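Local coordinates for putative SAM-dependent O-methyltranferase (Podospora anserina, PDB 4YMH), which binds S-adenosyl-L-homocysteine and probably transfers methyl groups from S-adenosylmethionine to oxygen atoms, as in other cation-dependent O-methyltransferases, at residues Arg62-Lys67 with Phe138-Val143; Ala92-Leu97 with Asp118-Ile123. All blocks are in the same frame, centred on the assembly; numbering follows the deposited sequence.

Interaction 1: residues Arg62-Lys67 with Phe138-Val143; sequences RDRKPK and FDLIFV
The flat carboxylate of D139 is met at OD2 by two nitrogens of K67, while S164 OG bonds OD1. K67 N donates a nearly straight bond of 2.8 Å to D139 OD2 (173° at the hydrogen), arriving on the anti side and 25° out of the carboxylate plane. K67 NZ takes the syn lone pair as a salt bridge, 3.1 Å from D139 OD2. Bends at chi3 (-73°), which places CE, and at chi4, which places NZ, bring the amine back to the carboxylate. At the guanidinium of R64 a water lies in plane at the edge, 2.7 Å from R64 NE, and passes its own hydrogen to D139 O; R64 NH1 forms a salt bridge with D63 of the second subunit. Next to the carboxylate, P66 CB packs on D139 CB at 3.6 Å and, more loosely, on L140 CB. The proline's fixed phi suits the extended step after K65, the first residue beyond helix 51-64, which has positive phi. The contact thus ties that helix exit to the beginning of strand 138-143 in the Rossmann-like sheet. With both oxygens bonded, rotation of the carboxylate is restrained, and the nearby lysine would probably favour its ionised form.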
ATOM      1  N   ARG A  62      -4.248   8.101 -10.224  1.00 21.02           N
ATOM      2  CA  ARG A  62      -5.525   8.818 -10.235  1.00 20.56           C
ATOM      3  C   ARG A  62      -5.800   9.459  -8.882  1.00 19.91           C
ATOM      4  O   ARG A  62      -6.390  10.538  -8.787  1.00 19.15           O
ATOM      5  CB  ARG A  62      -6.679   7.883 -10.620  1.00 24.99           C
ATOM      6  CG  ARG A  62      -6.614   7.439 -12.093  1.00 25.80           C
ATOM      7  CD  ARG A  62      -7.961   7.048 -12.641  1.00 32.21           C
ATOM      8  NE  ARG A  62      -7.865   6.647 -14.044  1.00 39.42           N
ATOM      9  CZ  ARG A  62      -8.165   5.437 -14.511  1.00 39.46           C
ATOM     10  NH1 ARG A  62      -8.621   4.496 -13.694  1.00 34.72           N
ATOM     11  NH2 ARG A  62      -8.035   5.177 -15.807  1.00 43.54           N
ATOM     12  N   ASP A  63      -5.372   8.777  -7.835  1.00 16.90           N
ATOM     13  CA  ASP A  63      -5.596   9.228  -6.465  1.00 19.72           C
ATOM     14  C   ASP A  63      -4.727  10.437  -6.124  1.00 24.02           C
ATOM     15  O   ASP A  63      -5.240  11.479  -5.711  1.00 18.98           O
ATOM     16  CB  ASP A  63      -5.321   8.066  -5.499  1.00 18.06           C
ATOM     17  CG  ASP A  63      -5.441   8.455  -4.032  1.00 23.00           C
ATOM     18  OD1 ASP A  63      -6.221   9.365  -3.685  1.00 22.17           O
ATOM     19  OD2 ASP A  63      -4.751   7.811  -3.214  1.00 22.97           O
ATOM     20  N   ARG A  64      -3.415  10.303  -6.306  1.00 21.96           N
ATOM     21  CA  ARG A  64      -2.479  11.346  -5.873  1.00 23.27           C
ATOM     22  C   ARG A  64      -2.414  12.524  -6.843  1.00 26.08           C
ATOM     23  O   ARG A  64      -1.959  13.617  -6.479  1.00 23.31           O
ATOM     24  CB  ARG A  64      -1.069  10.769  -5.698  1.00 21.82           C
ATOM     25  CG  ARG A  64      -0.967   9.568  -4.763  1.00 20.54           C
ATOM     26  CD  ARG A  64       0.500   9.186  -4.554  1.00 15.26           C
ATOM     27  NE  ARG A  64       1.260  10.250  -3.913  1.00 20.19           N
ATOM     28  CZ  ARG A  64       1.479  10.303  -2.599  1.00 17.58           C
ATOM     29  NH1 ARG A  64       0.989   9.353  -1.813  1.00 18.45           N
ATOM     30  NH2 ARG A  64       2.166  11.302  -2.074  1.00 18.03           N
ATOM     31  N   LYS A  65      -2.850  12.288  -8.078  1.00 18.72           N
ATOM     32  CA  LYS A  65      -2.814  13.308  -9.124  1.00 21.51           C
ATOM     33  C   LYS A  65      -1.454  14.018  -9.234  1.00 20.25           C
ATOM     34  O   LYS A  65      -1.379  15.237  -9.143  1.00 24.52           O
ATOM     35  CB  LYS A  65      -3.943  14.327  -8.890  1.00 27.95           C
ATOM     36  CG  LYS A  65      -5.330  13.718  -9.135  1.00 29.30           C
ATOM     37  CD  LYS A  65      -6.482  14.623  -8.744  1.00 36.27           C
ATOM     38  CE  LYS A  65      -6.837  14.449  -7.271  1.00 43.71           C
ATOM     39  NZ  LYS A  65      -7.258  13.060  -6.894  1.00 44.80           N
ATOM     40  N   PRO A  66      -0.368  13.253  -9.459  1.00 20.83           N
ATOM     41  CA  PRO A  66       0.942  13.898  -9.615  1.00 20.58           C
ATOM     42  C   PRO A  66       1.028  14.797 -10.860  1.00 25.94           C
ATOM     43  O   PRO A  66       0.445  14.470 -11.898  1.00 26.95           O
ATOM     44  CB  PRO A  66       1.896  12.708  -9.740  1.00 21.23           C
ATOM     45  CG  PRO A  66       1.066  11.640 -10.338  1.00 23.21           C
ATOM     46  CD  PRO A  66      -0.294  11.801  -9.709  1.00 23.93           C
ATOM     47  N   LYS A  67       1.728  15.923 -10.747  1.00 22.06           N
ATOM     48  CA  LYS A  67       1.925  16.829 -11.880  1.00 25.63           C
ATOM     49  C   LYS A  67       2.970  16.284 -12.854  1.00 30.01           C
ATOM     50  O   LYS A  67       2.841  16.429 -14.067  1.00 31.53           O
ATOM     51  CB  LYS A  67       2.339  18.223 -11.395  1.00 28.83           C
ATOM     52  CG  LYS A  67       1.219  18.992 -10.698  1.00 36.85           C
ATOM     53  CD  LYS A  67       1.612  20.441 -10.383  1.00 42.84           C
ATOM     54  CE  LYS A  67       2.615  20.512  -9.244  1.00 47.74           C
ATOM     55  NZ  LYS A  67       2.117  19.796  -8.024  1.00 47.88           N
ATOM     56  N   PHE A 138       9.473  16.126  -9.072  1.00 22.98           N
ATOM     57  CA  PHE A 138       8.459  15.144  -9.409  1.00 28.88           C
ATOM     58  C   PHE A 138       7.597  14.840  -8.181  1.00 28.73           C
ATOM     59  O   PHE A 138       8.106  14.802  -7.060  1.00 27.46           O
ATOM     60  CB  PHE A 138       9.119  13.869  -9.950  1.00 21.00           C
ATOM     61  CG  PHE A 138       9.895  14.078 -11.229  1.00 24.54           C
ATOM     62  CD1 PHE A 138      11.246  14.395 -11.198  1.00 23.97           C
ATOM     63  CD2 PHE A 138       9.274  13.955 -12.463  1.00 24.14           C
ATOM     64  CE1 PHE A 138      11.960  14.586 -12.371  1.00 26.16           C
ATOM     65  CE2 PHE A 138       9.985  14.148 -13.644  1.00 24.43           C
ATOM     66  CZ  PHE A 138      11.327  14.462 -13.596  1.00 28.83           C
ATOM     67  N   ASP A 139       6.301  14.635  -8.405  1.00 23.04           N
ATOM     68  CA  ASP A 139       5.350  14.320  -7.341  1.00 21.63           C
ATOM     69  C   ASP A 139       5.309  12.828  -7.076  1.00 20.82           C
ATOM     70  O   ASP A 139       4.884  12.391  -6.009  1.00 19.20           O
ATOM     71  CB  ASP A 139       3.939  14.794  -7.695  1.00 25.71           C
ATOM     72  CG  ASP A 139       3.804  16.290  -7.711  1.00 32.58           C
ATOM     73  OD1 ASP A 139       4.610  16.977  -7.053  1.00 35.96           O
ATOM     74  OD2 ASP A 139       2.863  16.779  -8.374  1.00 35.22           O
ATOM     75  N   LEU A 140       5.726  12.036  -8.061  1.00 21.83           N
ATOM     76  CA  LEU A 140       5.798  10.593  -7.873  1.00 22.66           C
ATOM     77  C   LEU A 140       7.014  10.073  -8.593  1.00 19.82           C
ATOM     78  O   LEU A 140       7.244  10.392  -9.767  1.00 18.06           O
ATOM     79  CB  LEU A 140       4.529   9.890  -8.369  1.00 25.83           C
ATOM     80  CG  LEU A 140       4.420   8.392  -8.050  1.00 27.94           C
ATOM     81  CD1 LEU A 140       2.969   7.977  -7.923  1.00 29.54           C
ATOM     82  CD2 LEU A 140       5.129   7.503  -9.095  1.00 27.04           C
ATOM     83  N   ILE A 141       7.808   9.288  -7.872  1.00 19.52           N
ATOM     84  CA  ILE A 141       9.003   8.691  -8.441  1.00 18.16           C
ATOM     85  C   ILE A 141       8.978   7.178  -8.227  1.00 18.42           C
ATOM     86  O   ILE A 141       8.853   6.715  -7.108  1.00 18.19           O
ATOM     87  CB  ILE A 141      10.282   9.295  -7.806  1.00 16.61           C
ATOM     88  CG1 ILE A 141      10.260  10.826  -7.956  1.00 20.93           C
ATOM     89  CG2 ILE A 141      11.520   8.691  -8.452  1.00 18.55           C
ATOM     90  CD1 ILE A 141      11.487  11.538  -7.420  1.00 24.91           C
ATOM     91  N   PHE A 142       9.066   6.420  -9.308  1.00 16.77           N
ATOM     92  CA  PHE A 142       9.035   4.964  -9.271  1.00 19.83           C
ATOM     93  C   PHE A 142      10.431   4.415  -9.557  1.00 20.72           C
ATOM     94  O   PHE A 142      10.918   4.553 -10.674  1.00 22.73           O
ATOM     95  CB  PHE A 142       8.020   4.450 -10.305  1.00 23.28           C
ATOM     96  CG  PHE A 142       7.794   2.952 -10.280  1.00 24.91           C
ATOM     97  CD1 PHE A 142       7.470   2.295  -9.095  1.00 24.66           C
ATOM     98  CD2 PHE A 142       7.839   2.217 -11.462  1.00 23.03           C
ATOM     99  CE1 PHE A 142       7.231   0.918  -9.078  1.00 19.59           C
ATOM    100  CE2 PHE A 142       7.600   0.846 -11.463  1.00 19.04           C
ATOM    101  CZ  PHE A 142       7.300   0.192 -10.262  1.00 13.24           C
ATOM    102  N   VAL A 143      11.063   3.780  -8.565  1.00 17.24           N
ATOM    103  CA  VAL A 143      12.415   3.228  -8.714  1.00 19.68           C
ATOM    104  C   VAL A 143      12.338   1.733  -8.969  1.00 22.56           C
ATOM    105  O   VAL A 143      11.925   0.972  -8.094  1.00 18.19           O
ATOM    106  CB  VAL A 143      13.273   3.480  -7.458  1.00 20.77           C
ATOM    107  CG1 VAL A 143      14.725   2.988  -7.668  1.00 16.95           C
ATOM    108  CG2 VAL A 143      13.245   4.939  -7.116  1.00 20.48           C
TER
HETATM  109  O   HOH W   1       2.321  12.217  -5.345  1.00 28.57           O

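Interaction 2: residues Ala92-Leu97 with Asp118-Ile123; sequences AEIVTL and DRVKLI
I94 and R119 begin a parallel pairing of strands 93-98 and 120-124, with I94 N giving a 2.8 Å bond to R119 O. The ladder continues from K121 N to I94 O, from T96 N to K121 O and from I123 N to T96 O, so I94 bridges R119 and K121, and T96 bridges K121 and I123, each through its own N and O, the alternation of a parallel ladder. R119 adds a side-chain bond: NH1 reaches A92 O at 2.9 Å, on a carbonyl lone pair and within 2° of the guanidinium plane. Its CG sits between backbone N and carbonyl carbon (chi1 68°), and the chain then runs extended to NE beside I94, whose CD1 lies 3.8 Å from R119 NH1.

Beta-branched isoleucine, valine and threonine suit the extended backbone, and leucine adds apolar bulk to the faces. On one, V95 CG1 meets I123 CD1 at 3.8 Å, while L97 lies alongside I123 and sets CD2 3.6 Å from I123 CB. On the other, T96 CG2 touches L122 CD1 at 3.7 Å; T96 OG1, anti to its backbone N (chi1 178°), is bound by E71.

Farther out, T87 and the carbonyl of Y84 hold the R119 guanidinium, R68 pairs with E93, and helix 127-133 covers L97 and I123. The strands belong to a beta-alpha-beta unit with helix 101-114, and L97 approaches A127 of the cofactor site. Backbone bonds fix the register and apolar contacts line both faces, while R119, held by two carbonyls and a hydroxyl, ties the start of the chain's outermost strand here to the end of helix 78-86.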
ATOM      1  N   ALA A  92      -0.098  14.816 -17.131  1.00 29.30           N
ATOM      2  CA  ALA A  92       1.182  14.821 -16.426  1.00 28.80           C
ATOM      3  C   ALA A  92       2.333  14.429 -17.348  1.00 29.04           C
ATOM      4  O   ALA A  92       2.186  13.549 -18.210  1.00 26.63           O
ATOM      5  CB  ALA A  92       1.140  13.868 -15.221  1.00 24.20           C
ATOM      6  N   GLU A  93       3.472  15.089 -17.162  1.00 29.00           N
ATOM      7  CA  GLU A  93       4.706  14.684 -17.820  1.00 29.27           C
ATOM      8  C   GLU A  93       5.229  13.425 -17.152  1.00 27.72           C
ATOM      9  O   GLU A  93       5.243  13.300 -15.927  1.00 26.84           O
ATOM     10  CB  GLU A  93       5.773  15.790 -17.769  1.00 34.32           C
ATOM     11  CG  GLU A  93       7.056  15.428 -18.539  1.00 42.94           C
ATOM     12  CD  GLU A  93       8.173  16.467 -18.411  1.00 49.94           C
ATOM     13  OE1 GLU A  93       8.084  17.354 -17.537  1.00 52.53           O
ATOM     14  OE2 GLU A  93       9.145  16.398 -19.197  1.00 51.76           O
ATOM     15  N   ILE A  94       5.649  12.480 -17.974  1.00 29.88           N
ATOM     16  CA  ILE A  94       6.211  11.235 -17.484  1.00 26.41           C
ATOM     17  C   ILE A  94       7.600  11.083 -18.068  1.00 28.05           C
ATOM     18  O   ILE A  94       7.765  11.064 -19.280  1.00 28.81           O
ATOM     19  CB  ILE A  94       5.327  10.050 -17.860  1.00 26.39           C
ATOM     20  CG1 ILE A  94       3.957  10.234 -17.211  1.00 27.66           C
ATOM     21  CG2 ILE A  94       5.957   8.740 -17.411  1.00 23.12           C
ATOM     22  CD1 ILE A  94       2.881   9.499 -17.890  1.00 30.70           C
ATOM     23  N   VAL A  95       8.600  11.040 -17.197  1.00 27.09           N
ATOM     24  CA  VAL A  95       9.980  10.878 -17.613  1.00 23.44           C
ATOM     25  C   VAL A  95      10.403   9.473 -17.219  1.00 25.96           C
ATOM     26  O   VAL A  95      10.211   9.057 -16.078  1.00 26.30           O
ATOM     27  CB  VAL A  95      10.911  11.921 -16.953  1.00 25.02           C
ATOM     28  CG1 VAL A  95      12.379  11.630 -17.288  1.00 26.38           C
ATOM     29  CG2 VAL A  95      10.508  13.329 -17.373  1.00 25.57           C
ATOM     30  N   THR A  96      10.937   8.715 -18.161  1.00 20.65           N
ATOM     31  CA  THR A  96      11.354   7.376 -17.807  1.00 21.88           C
ATOM     32  C   THR A  96      12.778   7.138 -18.287  1.00 26.28           C
ATOM     33  O   THR A  96      13.152   7.532 -19.399  1.00 28.11           O
ATOM     34  CB  THR A  96      10.361   6.317 -18.355  1.00 26.72           C
ATOM     35  OG1 THR A  96      10.829   5.003 -18.024  1.00 26.20           O
ATOM     36  CG2 THR A  96      10.167   6.450 -19.863  1.00 28.78           C
ATOM     37  N   LEU A  97      13.591   6.539 -17.415  1.00 29.98           N
ATOM     38  CA  LEU A  97      15.017   6.369 -17.687  1.00 27.93           C
ATOM     39  C   LEU A  97      15.356   4.923 -18.022  1.00 32.67           C
ATOM     40  O   LEU A  97      14.912   4.013 -17.322  1.00 27.16           O
ATOM     41  CB  LEU A  97      15.853   6.813 -16.484  1.00 26.11           C
ATOM     42  CG  LEU A  97      15.613   8.217 -15.939  1.00 29.95           C
ATOM     43  CD1 LEU A  97      16.591   8.495 -14.816  1.00 28.65           C
ATOM     44  CD2 LEU A  97      15.760   9.253 -17.056  1.00 29.19           C
ATOM     45  N   ASP A 118       3.483  13.899 -26.464  1.00 51.51           N
ATOM     46  CA  ASP A 118       4.822  14.338 -26.170  1.00 54.28           C
ATOM     47  C   ASP A 118       5.091  14.197 -24.694  1.00 47.89           C
ATOM     48  O   ASP A 118       6.210  14.242 -24.271  1.00 50.32           O
ATOM     49  CB  ASP A 118       4.973  15.816 -26.523  1.00 64.71           C
ATOM     50  CG  ASP A 118       5.308  16.038 -27.988  1.00 74.98           C
ATOM     51  OD1 ASP A 118       6.113  16.926 -28.276  1.00 77.81           O
ATOM     52  OD2 ASP A 118       4.775  15.321 -28.851  1.00 80.72           O
ATOM     53  N   ARG A 119       4.049  14.055 -23.897  1.00 41.22           N
ATOM     54  CA  ARG A 119       4.233  14.034 -22.436  1.00 35.57           C
ATOM     55  C   ARG A 119       4.977  12.824 -21.859  1.00 33.27           C
ATOM     56  O   ARG A 119       5.370  12.850 -20.688  1.00 35.52           O
ATOM     57  CB  ARG A 119       2.879  14.169 -21.728  1.00 36.15           C
ATOM     58  CG  ARG A 119       1.899  13.010 -21.844  1.00 34.87           C
ATOM     59  CD  ARG A 119       0.553  13.452 -21.207  1.00 37.91           C
ATOM     60  NE  ARG A 119      -0.469  12.402 -21.160  1.00 35.31           N
ATOM     61  CZ  ARG A 119      -0.683  11.599 -20.119  1.00 30.18           C
ATOM     62  NH1 ARG A 119       0.056  11.711 -19.029  1.00 28.57           N
ATOM     63  NH2 ARG A 119      -1.634  10.679 -20.167  1.00 33.65           N
ATOM     64  N   VAL A 120       5.165  11.769 -22.649  1.00 33.37           N
ATOM     65  CA  VAL A 120       6.008  10.644 -22.231  1.00 32.41           C
ATOM     66  C   VAL A 120       7.388  10.791 -22.852  1.00 32.95           C
ATOM     67  O   VAL A 120       7.516  10.856 -24.053  1.00 32.89           O
ATOM     68  CB  VAL A 120       5.415   9.289 -22.634  1.00 36.28           C
ATOM     69  CG1 VAL A 120       6.368   8.166 -22.277  1.00 35.89           C
ATOM     70  CG2 VAL A 120       4.058   9.091 -21.971  1.00 37.12           C
ATOM     71  N   LYS A 121       8.414  10.852 -22.021  1.00 32.26           N
ATOM     72  CA  LYS A 121       9.755  11.179 -22.461  1.00 35.59           C
ATOM     73  C   LYS A 121      10.724  10.099 -21.991  1.00 31.64           C
ATOM     74  O   LYS A 121      10.943   9.944 -20.797  1.00 28.76           O
ATOM     75  CB  LYS A 121      10.161  12.549 -21.917  1.00 40.83           C
ATOM     76  CG  LYS A 121      11.495  13.073 -22.421  1.00 50.29           C
ATOM     77  CD  LYS A 121      11.801  14.422 -21.788  1.00 57.98           C
ATOM     78  CE  LYS A 121      13.088  15.022 -22.331  1.00 66.20           C
ATOM     79  NZ  LYS A 121      13.362  16.358 -21.732  1.00 71.46           N
ATOM     80  N   LEU A 122      11.276   9.339 -22.933  1.00 33.13           N
ATOM     81  CA  LEU A 122      12.257   8.312 -22.596  1.00 35.27           C
ATOM     82  C   LEU A 122      13.667   8.862 -22.744  1.00 34.20           C
ATOM     83  O   LEU A 122      14.038   9.384 -23.792  1.00 35.20           O
ATOM     84  CB  LEU A 122      12.084   7.075 -23.476  1.00 37.67           C
ATOM     85  CG  LEU A 122      13.090   5.937 -23.291  1.00 42.51           C
ATOM     86  CD1 LEU A 122      13.093   5.428 -21.866  1.00 43.07           C
ATOM     87  CD2 LEU A 122      12.779   4.805 -24.255  1.00 46.78           C
ATOM     88  N   ILE A 123      14.443   8.753 -21.674  1.00 31.91           N
ATOM     89  CA  ILE A 123      15.811   9.228 -21.673  1.00 34.83           C
ATOM     90  C   ILE A 123      16.762   8.044 -21.574  1.00 33.47           C
ATOM     91  O   ILE A 123      16.707   7.235 -20.627  1.00 29.12           O
ATOM     92  CB  ILE A 123      16.053  10.225 -20.521  1.00 37.75           C
ATOM     93  CG1 ILE A 123      15.109  11.427 -20.684  1.00 39.95           C
ATOM     94  CG2 ILE A 123      17.514  10.667 -20.485  1.00 35.36           C
ATOM     95  CD1 ILE A 123      15.258  12.481 -19.626  1.00 39.36           C
TER

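In the fold
Both interactions reach the same parallel region of the sheet, but at different places. Interaction 2 joins two neighbouring strands, just over half of its touching residues buried, and relies on repeated backbone bonds with apolar contacts on both faces. Interaction 1 joins a helix exit to a strand start near the subunit interface; a small proline-leucine contact is buried, whereas its polar links are a carboxylate held by a lysine's backbone and side-chain nitrogens, and a water bridging an arginine to a backbone carbonyl. Strand 68-72 lies between strands 93-98 and 138-143 and binds both. The two contacts also touch directly: the carbonyls of P66 and K67 pack against A92 CB, and F138 CE2 lies 3.9 Å from V95 CG2.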